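PDB 3P91: proliferating cell nuclear antigen, which forms a ring-shaped trimeric sliding clamp on DNA and probably raises the processivity of DNA polymerase delta during replication. Local coordinates for residues 9-14 / 60-65; 32-37 / 70-75; 53-58 / 245-250. All coordinates share one frame; numbering follows the deposited sequence.

Contact 1 of 3, residues 9-14 / 60-65; sequences AKFKEA and DAFDEF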
loop_
_atom_site.group_PDB
_atom_site.type_symbol
_atom_site.label_atom_id
_atom_site.label_comp_id
_atom_site.label_asym_id
_atom_site.label_seq_id
_atom_site.Cartn_x
_atom_site.Cartn_y
_atom_site.Cartn_z
ATOM N N ALA A 9 -30.259 15.314 12.056
ATOM C CA ALA A 9 -29.042 16.113 12.092
ATOM C C ALA A 9 -28.307 16.115 10.758
ATOM O O ALA A 9 -28.075 15.061 10.173
ATOM C CB ALA A 9 -28.121 15.620 13.203
ATOM N N LYS A 10 -27.949 17.301 10.275
ATOM C CA LYS A 10 -27.068 17.396 9.122
ATOM C C LYS A 10 -25.797 18.129 9.473
ATOM O O LYS A 10 -25.838 19.247 9.971
ATOM C CB LYS A 10 -27.736 18.098 7.946
ATOM C CG LYS A 10 -26.827 18.186 6.729
ATOM C CD LYS A 10 -27.531 18.875 5.591
ATOM C CE LYS A 10 -27.832 20.306 5.975
ATOM N NZ LYS A 10 -29.163 20.756 5.480
ATOM N N PHE A 11 -24.666 17.501 9.186
ATOM C CA PHE A 11 -23.387 18.077 9.537
ATOM C C PHE A 11 -23.024 19.231 8.626
ATOM O O PHE A 11 -23.421 19.268 7.468
ATOM C CB PHE A 11 -22.303 17.009 9.488
ATOM C CG PHE A 11 -22.398 16.014 10.596
ATOM C CD1 PHE A 11 -21.665 16.185 11.758
ATOM C CD2 PHE A 11 -23.237 14.920 10.490
ATOM C CE1 PHE A 11 -21.755 15.270 12.791
ATOM C CE2 PHE A 11 -23.331 14.003 11.519
ATOM C CZ PHE A 11 -22.584 14.177 12.672
ATOM N N LYS A 12 -22.280 20.185 9.166
ATOM C CA LYS A 12 -21.656 21.201 8.340
ATOM C C LYS A 12 -20.592 20.527 7.489
ATOM O O LYS A 12 -20.517 20.754 6.281
ATOM C CB LYS A 12 -21.044 22.307 9.204
ATOM C CG LYS A 12 -22.076 23.297 9.712
ATOM C CD LYS A 12 -21.501 24.286 10.695
ATOM C CE LYS A 12 -22.508 25.374 11.019
ATOM N NZ LYS A 12 -22.056 26.252 12.143
ATOM N N GLU A 13 -19.788 19.676 8.120
ATOM C CA GLU A 13 -18.731 18.941 7.425
ATOM C C GLU A 13 -18.830 17.443 7.686
ATOM O O GLU A 13 -18.820 17.010 8.834
ATOM C CB GLU A 13 -17.349 19.437 7.860
ATOM C CG GLU A 13 -17.047 20.888 7.500
ATOM C CD GLU A 13 -17.005 21.139 5.997
ATOM O OE1 GLU A 13 -17.271 22.287 5.586
ATOM O OE2 GLU A 13 -16.700 20.200 5.226
ATOM N N ALA A 14 -18.910 16.653 6.624
ATOM C CA ALA A 14 -18.986 15.203 6.773
ATOM C C ALA A 14 -17.689 14.615 7.335
ATOM O O ALA A 14 -17.707 13.607 8.045
ATOM C CB ALA A 14 -19.350 14.545 5.448
ATOM N N ASP A 60 -23.285 23.452 17.086
ATOM C CA ASP A 60 -22.607 24.335 16.132
ATOM C C ASP A 60 -21.881 23.577 15.017
ATOM O O ASP A 60 -21.406 24.177 14.054
ATOM C CB ASP A 60 -21.599 25.229 16.856
ATOM C CG ASP A 60 -22.234 26.467 17.452
ATOM O OD1 ASP A 60 -21.952 26.778 18.628
ATOM O OD2 ASP A 60 -23.008 27.141 16.742
ATOM N N ALA A 61 -21.792 22.260 15.158
ATOM C CA ALA A 61 -21.154 21.423 14.150
ATOM C C ALA A 61 -22.114 21.050 13.009
ATOM O O ALA A 61 -21.712 20.440 12.021
ATOM C CB ALA A 61 -20.577 20.170 14.805
ATOM N N PHE A 62 -23.378 21.439 13.154
ATOM C CA PHE A 62 -24.430 21.049 12.228
ATOM C C PHE A 62 -25.088 22.245 11.559
ATOM O O PHE A 62 -25.178 23.325 12.138
ATOM C CB PHE A 62 -25.501 20.251 12.963
ATOM C CG PHE A 62 -24.956 19.134 13.791
ATOM C CD1 PHE A 62 -24.850 17.857 13.270
ATOM C CD2 PHE A 62 -24.546 19.359 15.099
ATOM C CE1 PHE A 62 -24.341 16.821 14.038
ATOM C CE2 PHE A 62 -24.040 18.334 15.872
ATOM C CZ PHE A 62 -23.934 17.063 15.342
ATOM N N ASP A 63 -25.554 22.032 10.334
ATOM C CA ASP A 63 -26.376 23.010 9.638
ATOM C C ASP A 63 -27.838 22.887 10.057
ATOM O O ASP A 63 -28.562 23.880 10.094
ATOM C CB ASP A 63 -26.243 22.837 8.126
ATOM C CG ASP A 63 -24.978 23.457 7.588
ATOM O OD1 ASP A 63 -24.405 22.909 6.618
ATOM O OD2 ASP A 63 -24.559 24.497 8.143
ATOM N N GLU A 64 -28.260 21.662 10.357
ATOM C CA GLU A 64 -29.580 21.401 10.932
ATOM C C GLU A 64 -29.428 20.473 12.125
ATOM O O GLU A 64 -28.588 19.564 12.111
ATOM C CB GLU A 64 -30.513 20.756 9.910
ATOM C CG GLU A 64 -30.649 21.533 8.622
ATOM C CD GLU A 64 -31.550 20.845 7.622
ATOM O OE1 GLU A 64 -31.983 21.506 6.652
ATOM O OE2 GLU A 64 -31.828 19.643 7.807
ATOM N N PHE A 65 -30.230 20.702 13.159
ATOM C CA PHE A 65 -30.187 19.854 14.341
ATOM C C PHE A 65 -31.487 19.914 15.126
ATOM O O PHE A 65 -31.951 20.977 15.513
ATOM C CB PHE A 65 -29.003 20.211 15.247
ATOM C CG PHE A 65 -28.722 19.177 16.306
ATOM C CD1 PHE A 65 -27.816 18.151 16.071
ATOM C CD2 PHE A 65 -29.379 19.216 17.527
ATOM C CE1 PHE A 65 -27.572 17.194 17.030
ATOM C CE2 PHE A 65 -29.130 18.262 18.496
ATOM C CZ PHE A 65 -28.225 17.250 18.248
HETATM O O HOH W 1 -19.750 19.309 11.137
#
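F11 and F62 both carry CG anti to the carbonyl carbon (chi1 -71° and -50°), and the two side chains run next to each other in the same direction. They meet at a classic beta bulge, where the antiparallel pairing of strand 7-11 with strand 62-66, an outermost strand, within this chain, of a five-stranded antiparallel sheet, slips by one residue. CE1 of F62 sits over one face of the F11 ring, displaced toward the rim, 3.3 Å from F11 CE1; the ring planes are inclined at 45°, so the pair is an oblique one. F17 of helix 14-25 stacks on F11. Nearer the start of strand 7-11, in the A9-F65 pair, CB of A9 rests 3.8 Å from F65 CD1, and F65 CD1 in turn lies over the centre of the F62 ring.

The bulge is defined by K10, which faces both D63 and E64. Its carbonyl O takes the amide N of D63 at 2.8 Å, and the N of E64 only weakly, at 3.4 Å. K10 N returns a bond to E64 O at 3.0 Å. The K10 side chain leaves with CG anti to the backbone N and bends at its last two torsions; CE passes CB of D63, and NZ forms a salt bridge with E64 OE1 (3.1 Å). E64 OE2 is hydrogen-bonded to NE2 of H8, so both carboxylate oxygens have a partner, which should limit rotation of the group.

Past the bulge the chain of K12 extends beyond CG, crossing D63 at about a right angle. Its backbone N gives a nearly straight hydrogen bond to A61 O at 2.9 Å, while the ammonium at the far end, NZ, donates to D60 O, also at 2.9 Å.

Contact 2 of 3, residues 32-37 / 70-75; sequences NFDCSD and PITLGI
The ring of F33 and the side chain of I75 cross at about a right angle, with the delta methyl of the isoleucine laid over one face of the ring. They belong to an antiparallel strand pair at the edge of the long sheet, within the N-terminal PCNA domain. I75 CD1 is 3.9 Å from the centroid of the F33 ring and 29° off its normal, a CH-pi contact, and comes nearest at F33 CD2 (3.4 Å). The backbone O of L73 lies at the ring's edge, near its plane. Along the same face, which F33 shares with C35, I71 and L73, C35 has SG anti to the carbonyl carbon, beside the backbone N, and this sulfur touches L73 CD1 at 3.8 Å. CB of C35 meets I71 CG1 at 3.7 Å; I71 holds that carbon between its backbone N and carbonyl carbon (chi1 66°).

The opposite face is polar. D34 and T72 lie next to each other and point the same way, D34 OD2 coming to 3.3 Å from T72 CB. N32 instead crosses T72 obliquely: OD1 of N32 is 3.2 Å from T72 OG1, but at an angle too poor for a hydrogen bond, and it also rests against CA of G74. ND2 of N32 gives a weak hydrogen bond to I125 O.

Four backbone bonds join the strands, two in the F33-L73 pair and two in the C35-I71 pair; L73 N to F33 O is 2.7 Å. CA-H...O contacts lie between and beyond these pairs, one from T72 CA to F33 O.

Strand 71-76 is outermost within this chain, and strand 39-45 flanks strand 30-36 on its other side. F33 packs against F17 and L24 of helix 14-25, F7 of strand 7-11 packs on C35 and I71, and G74 bonds to V123 through the backbone.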
loop_
_atom_site.group_PDB
_atom_site.type_symbol
_atom_site.label_atom_id
_atom_site.label_comp_id
_atom_site.label_asym_id
_atom_site.label_seq_id
_atom_site.Cartn_x
_atom_site.Cartn_y
_atom_site.Cartn_z
ATOM N N ASN A 32 -22.645 3.916 23.250
ATOM C CA ASN A 32 -23.863 4.681 23.157
ATOM C C ASN A 32 -23.577 6.110 22.757
ATOM O O ASN A 32 -22.676 6.755 23.289
ATOM C CB ASN A 32 -24.611 4.665 24.485
ATOM C CG ASN A 32 -25.334 3.370 24.720
ATOM O OD1 ASN A 32 -26.067 2.889 23.859
ATOM N ND2 ASN A 32 -25.128 2.788 25.887
ATOM N N PHE A 33 -24.352 6.591 21.800
ATOM C CA PHE A 33 -24.335 7.989 21.445
ATOM C C PHE A 33 -25.549 8.604 22.067
ATOM O O PHE A 33 -26.673 8.316 21.672
ATOM C CB PHE A 33 -24.381 8.161 19.937
ATOM C CG PHE A 33 -23.089 7.853 19.273
ATOM C CD1 PHE A 33 -22.356 8.850 18.672
ATOM C CD2 PHE A 33 -22.585 6.565 19.285
ATOM C CE1 PHE A 33 -21.153 8.564 18.070
ATOM C CE2 PHE A 33 -21.379 6.268 18.680
ATOM C CZ PHE A 33 -20.663 7.266 18.074
ATOM N N ASP A 34 -25.313 9.434 23.068
ATOM C CA ASP A 34 -26.383 10.120 23.757
ATOM C C ASP A 34 -26.652 11.425 23.040
ATOM O O ASP A 34 -25.860 12.358 23.099
ATOM C CB ASP A 34 -25.993 10.367 25.213
ATOM C CG ASP A 34 -25.675 9.085 25.953
ATOM O OD1 ASP A 34 -24.537 8.943 26.448
ATOM O OD2 ASP A 34 -26.560 8.212 26.039
ATOM N N CYS A 35 -27.770 11.479 22.337
ATOM C CA CYS A 35 -28.162 12.696 21.653
ATOM C C CYS A 35 -29.140 13.489 22.515
ATOM O O CYS A 35 -29.851 12.936 23.351
ATOM C CB CYS A 35 -28.774 12.356 20.295
ATOM S SG CYS A 35 -27.788 11.163 19.357
ATOM N N SER A 36 -29.148 14.795 22.325
ATOM C CA SER A 36 -30.072 15.652 23.025
ATOM C C SER A 36 -30.018 16.987 22.314
ATOM O O SER A 36 -29.305 17.128 21.328
ATOM C CB SER A 36 -29.680 15.790 24.494
ATOM O OG SER A 36 -28.562 16.649 24.657
ATOM N N ASP A 37 -30.780 17.961 22.790
ATOM C CA ASP A 37 -30.788 19.268 22.145
ATOM C C ASP A 37 -29.477 20.007 22.385
ATOM O O ASP A 37 -29.278 21.108 21.884
ATOM C CB ASP A 37 -32.009 20.100 22.571
ATOM C CG ASP A 37 -32.172 20.201 24.087
ATOM O OD1 ASP A 37 -33.321 20.270 24.560
ATOM O OD2 ASP A 37 -31.167 20.234 24.816
ATOM N N PRO A 70 -34.031 13.677 24.807
ATOM C CA PRO A 70 -32.800 12.882 24.788
ATOM C C PRO A 70 -33.031 11.448 24.327
ATOM O O PRO A 70 -33.998 10.808 24.720
ATOM C CB PRO A 70 -32.357 12.889 26.252
ATOM C CG PRO A 70 -33.007 14.086 26.838
ATOM C CD PRO A 70 -34.320 14.213 26.145
ATOM N N ILE A 71 -32.128 10.954 23.490
ATOM C CA ILE A 71 -32.146 9.565 23.064
ATOM C C ILE A 71 -30.729 9.022 23.139
ATOM O O ILE A 71 -29.764 9.788 23.153
ATOM C CB ILE A 71 -32.650 9.437 21.630
ATOM C CG1 ILE A 71 -31.670 10.087 20.660
ATOM C CG2 ILE A 71 -34.009 10.092 21.486
ATOM C CD1 ILE A 71 -32.227 10.199 19.269
ATOM N N THR A 72 -30.601 7.702 23.210
ATOM C CA THR A 72 -29.288 7.080 23.212
ATOM C C THR A 72 -29.222 6.014 22.132
ATOM O O THR A 72 -30.008 5.075 22.137
ATOM C CB THR A 72 -28.934 6.475 24.587
ATOM O OG1 THR A 72 -28.039 5.372 24.404
ATOM C CG2 THR A 72 -30.174 5.983 25.285
ATOM N N LEU A 73 -28.291 6.172 21.197
ATOM C CA LEU A 73 -28.134 5.217 20.105
ATOM C C LEU A 73 -26.981 4.254 20.357
ATOM O O LEU A 73 -25.830 4.666 20.448
ATOM C CB LEU A 73 -27.896 5.950 18.786
ATOM C CG LEU A 73 -28.807 7.129 18.451
ATOM C CD1 LEU A 73 -28.181 7.942 17.351
ATOM C CD2 LEU A 73 -30.187 6.668 18.046
ATOM N N GLY A 74 -27.305 2.970 20.467
ATOM C CA GLY A 74 -26.308 1.934 20.650
ATOM C C GLY A 74 -25.623 1.590 19.341
ATOM O O GLY A 74 -26.205 0.947 18.475
ATOM N N ILE A 75 -24.368 2.003 19.209
ATOM C CA ILE A 75 -23.680 1.944 17.927
ATOM C C ILE A 75 -22.428 1.066 17.886
ATOM O O ILE A 75 -21.492 1.269 18.652
ATOM C CB ILE A 75 -23.312 3.357 17.455
ATOM C CG1 ILE A 75 -24.547 4.047 16.872
ATOM C CG2 ILE A 75 -22.202 3.304 16.433
ATOM C CD1 ILE A 75 -24.323 5.490 16.531
#

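Contact 3 of 3, residues 53-58 / 245-250; sequences VSLLIE and EACVLK
L55 and L249, paired across two antiparallel strands, lie on the same face of the sheet, both with CG anti to the backbone N (chi1 165° and 175°). L249 CD1 touches two residues opposite, 4.0 Å from V53 CG1 and 4.1 Å from L55 CB. L55 CD1, for its part, reaches V248 O at 3.6 Å and C247 SG at 4.1 Å. The sulfur of C247 is likewise anti to its backbone N, and it also packs 4.2 Å from I57 CG1. Helix 14-25 covers this face through L16, V20, S23 and L24.

S54, L56, V248 and K250 occupy the other face. There V248 CG1 stands 4.2 Å from L56 CB, and the chain of K250 extends away from strand 52-57. Water 2 donates to both S54 O and V248 O.

Four backbone hydrogen bonds join strand 52-57 of the N-terminal domain to strand 247-253 of the C-terminal domain, making one continuous sheet within the subunit, and a fifth, E58 N to A246 O, follows. One face is apolar, the other mixed and partly exposed; main-chain bonding and hydrophobic packing under the helix therefore act together to join the two domains.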
loop_
_atom_site.group_PDB
_atom_site.type_symbol
_atom_site.label_atom_id
_atom_site.label_comp_id
_atom_site.label_asym_id
_atom_site.label_seq_id
_atom_site.Cartn_x
_atom_site.Cartn_y
_atom_site.Cartn_z
ATOM N N VAL A 53 -13.140 7.539 27.708
ATOM C CA VAL A 53 -13.315 8.352 26.517
ATOM C C VAL A 53 -14.444 9.341 26.759
ATOM O O VAL A 53 -15.462 8.990 27.344
ATOM C CB VAL A 53 -13.678 7.495 25.286
ATOM C CG1 VAL A 53 -13.613 8.335 24.031
ATOM C CG2 VAL A 53 -12.759 6.286 25.180
ATOM N N SER A 54 -14.257 10.576 26.301
ATOM C CA SER A 54 -15.256 11.624 26.454
ATOM C C SER A 54 -15.411 12.443 25.181
ATOM O O SER A 54 -14.551 13.256 24.862
ATOM C CB SER A 54 -14.857 12.560 27.587
ATOM O OG SER A 54 -15.701 13.693 27.625
ATOM N N LEU A 55 -16.510 12.243 24.461
ATOM C CA LEU A 55 -16.767 13.011 23.248
ATOM C C LEU A 55 -17.944 13.951 23.392
ATOM O O LEU A 55 -18.975 13.607 23.966
ATOM C CB LEU A 55 -17.023 12.093 22.051
ATOM C CG LEU A 55 -17.656 12.741 20.807
ATOM C CD1 LEU A 55 -16.643 13.551 19.997
ATOM C CD2 LEU A 55 -18.321 11.690 19.929
ATOM N N LEU A 56 -17.785 15.143 22.841
ATOM C CA LEU A 56 -18.892 16.060 22.725
ATOM C C LEU A 56 -18.891 16.724 21.361
ATOM O O LEU A 56 -18.016 17.524 21.058
ATOM C CB LEU A 56 -18.808 17.129 23.796
ATOM C CG LEU A 56 -19.896 18.177 23.631
ATOM C CD1 LEU A 56 -21.263 17.512 23.721
ATOM C CD2 LEU A 56 -19.741 19.272 24.672
ATOM N N ILE A 57 -19.863 16.381 20.528
ATOM C CA ILE A 57 -20.102 17.175 19.341
ATOM C C ILE A 57 -21.201 18.171 19.668
ATOM O O ILE A 57 -22.271 17.795 20.128
ATOM C CB ILE A 57 -20.516 16.323 18.142
ATOM C CG1 ILE A 57 -19.594 15.117 18.010
ATOM C CG2 ILE A 57 -20.476 17.160 16.881
ATOM C CD1 ILE A 57 -19.989 14.173 16.927
ATOM N N GLU A 58 -20.928 19.444 19.440
ATOM C CA GLU A 58 -21.882 20.484 19.770
ATOM C C GLU A 58 -22.813 20.771 18.611
ATOM O O GLU A 58 -22.539 20.370 17.475
ATOM C CB GLU A 58 -21.141 21.760 20.131
ATOM C CG GLU A 58 -20.257 21.640 21.354
ATOM C CD GLU A 58 -19.985 22.991 21.965
ATOM O OE1 GLU A 58 -20.727 23.373 22.903
ATOM O OE2 GLU A 58 -19.051 23.674 21.482
ATOM N N GLU A 245 -13.404 21.982 15.551
ATOM C CA GLU A 245 -14.217 23.181 15.356
ATOM C C GLU A 245 -15.263 23.394 16.465
ATOM O O GLU A 245 -15.088 24.245 17.346
ATOM C CB GLU A 245 -14.884 23.150 13.976
ATOM N N ALA A 246 -16.351 22.632 16.413
ATOM C CA ALA A 246 -17.380 22.690 17.453
ATOM C C ALA A 246 -17.501 21.309 18.060
ATOM O O ALA A 246 -18.580 20.729 18.149
ATOM C CB ALA A 246 -18.707 23.130 16.871
ATOM N N CYS A 247 -16.365 20.782 18.472
ATOM C CA CYS A 247 -16.274 19.389 18.822
ATOM C C CYS A 247 -15.018 19.220 19.647
ATOM O O CYS A 247 -14.055 19.962 19.479
ATOM C CB CYS A 247 -16.174 18.576 17.540
ATOM S SG CYS A 247 -15.731 16.861 17.773
ATOM N N VAL A 248 -15.027 18.257 20.554
ATOM C CA VAL A 248 -13.840 17.990 21.339
ATOM C C VAL A 248 -13.845 16.543 21.772
ATOM O O VAL A 248 -14.897 15.971 22.044
ATOM C CB VAL A 248 -13.729 18.924 22.566
ATOM C CG1 VAL A 248 -14.869 18.675 23.538
ATOM C CG2 VAL A 248 -12.357 18.768 23.249
ATOM N N LEU A 249 -12.660 15.948 21.800
ATOM C CA LEU A 249 -12.510 14.554 22.162
ATOM C C LEU A 249 -11.467 14.482 23.254
ATOM O O LEU A 249 -10.429 15.124 23.161
ATOM C CB LEU A 249 -12.061 13.751 20.949
ATOM C CG LEU A 249 -11.754 12.278 21.209
ATOM C CD1 LEU A 249 -13.004 11.552 21.686
ATOM C CD2 LEU A 249 -11.179 11.607 19.967
ATOM N N LYS A 250 -11.740 13.722 24.305
ATOM C CA LYS A 250 -10.786 13.621 25.399
ATOM C C LYS A 250 -10.636 12.204 25.902
ATOM O O LYS A 250 -11.602 11.440 25.927
ATOM C CB LYS A 250 -11.188 14.512 26.566
ATOM C CG LYS A 250 -11.096 15.978 26.288
ATOM C CD LYS A 250 -11.741 16.711 27.420
ATOM C CE LYS A 250 -11.697 18.203 27.234
ATOM N NZ LYS A 250 -12.422 18.835 28.369
HETATM O O HOH W 2 -15.182 16.023 25.219
#

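From the N terminus the chain passes 9-14, 32-37 and 53-58 before 60-65 returns to the first of these, closing contact 1 over 45 intervening residues. Contact 2 closes next, when 70-75 meets 32-37, and contact 3 last, when 245-250 returns to 53-58 after 186 residues. Each pair of contacts crosses, none nesting within another. Contact 1 adds an outer strand, within this chain, to the five-stranded sheet; contacts 2 and 3 belong to the long sheet, at its edge and at the domain junction respectively. F65 packs on S36 and D37, linking contacts 1 and 2, while F62 against I57 and A246 against D60 and A61 link contacts 1 and 3.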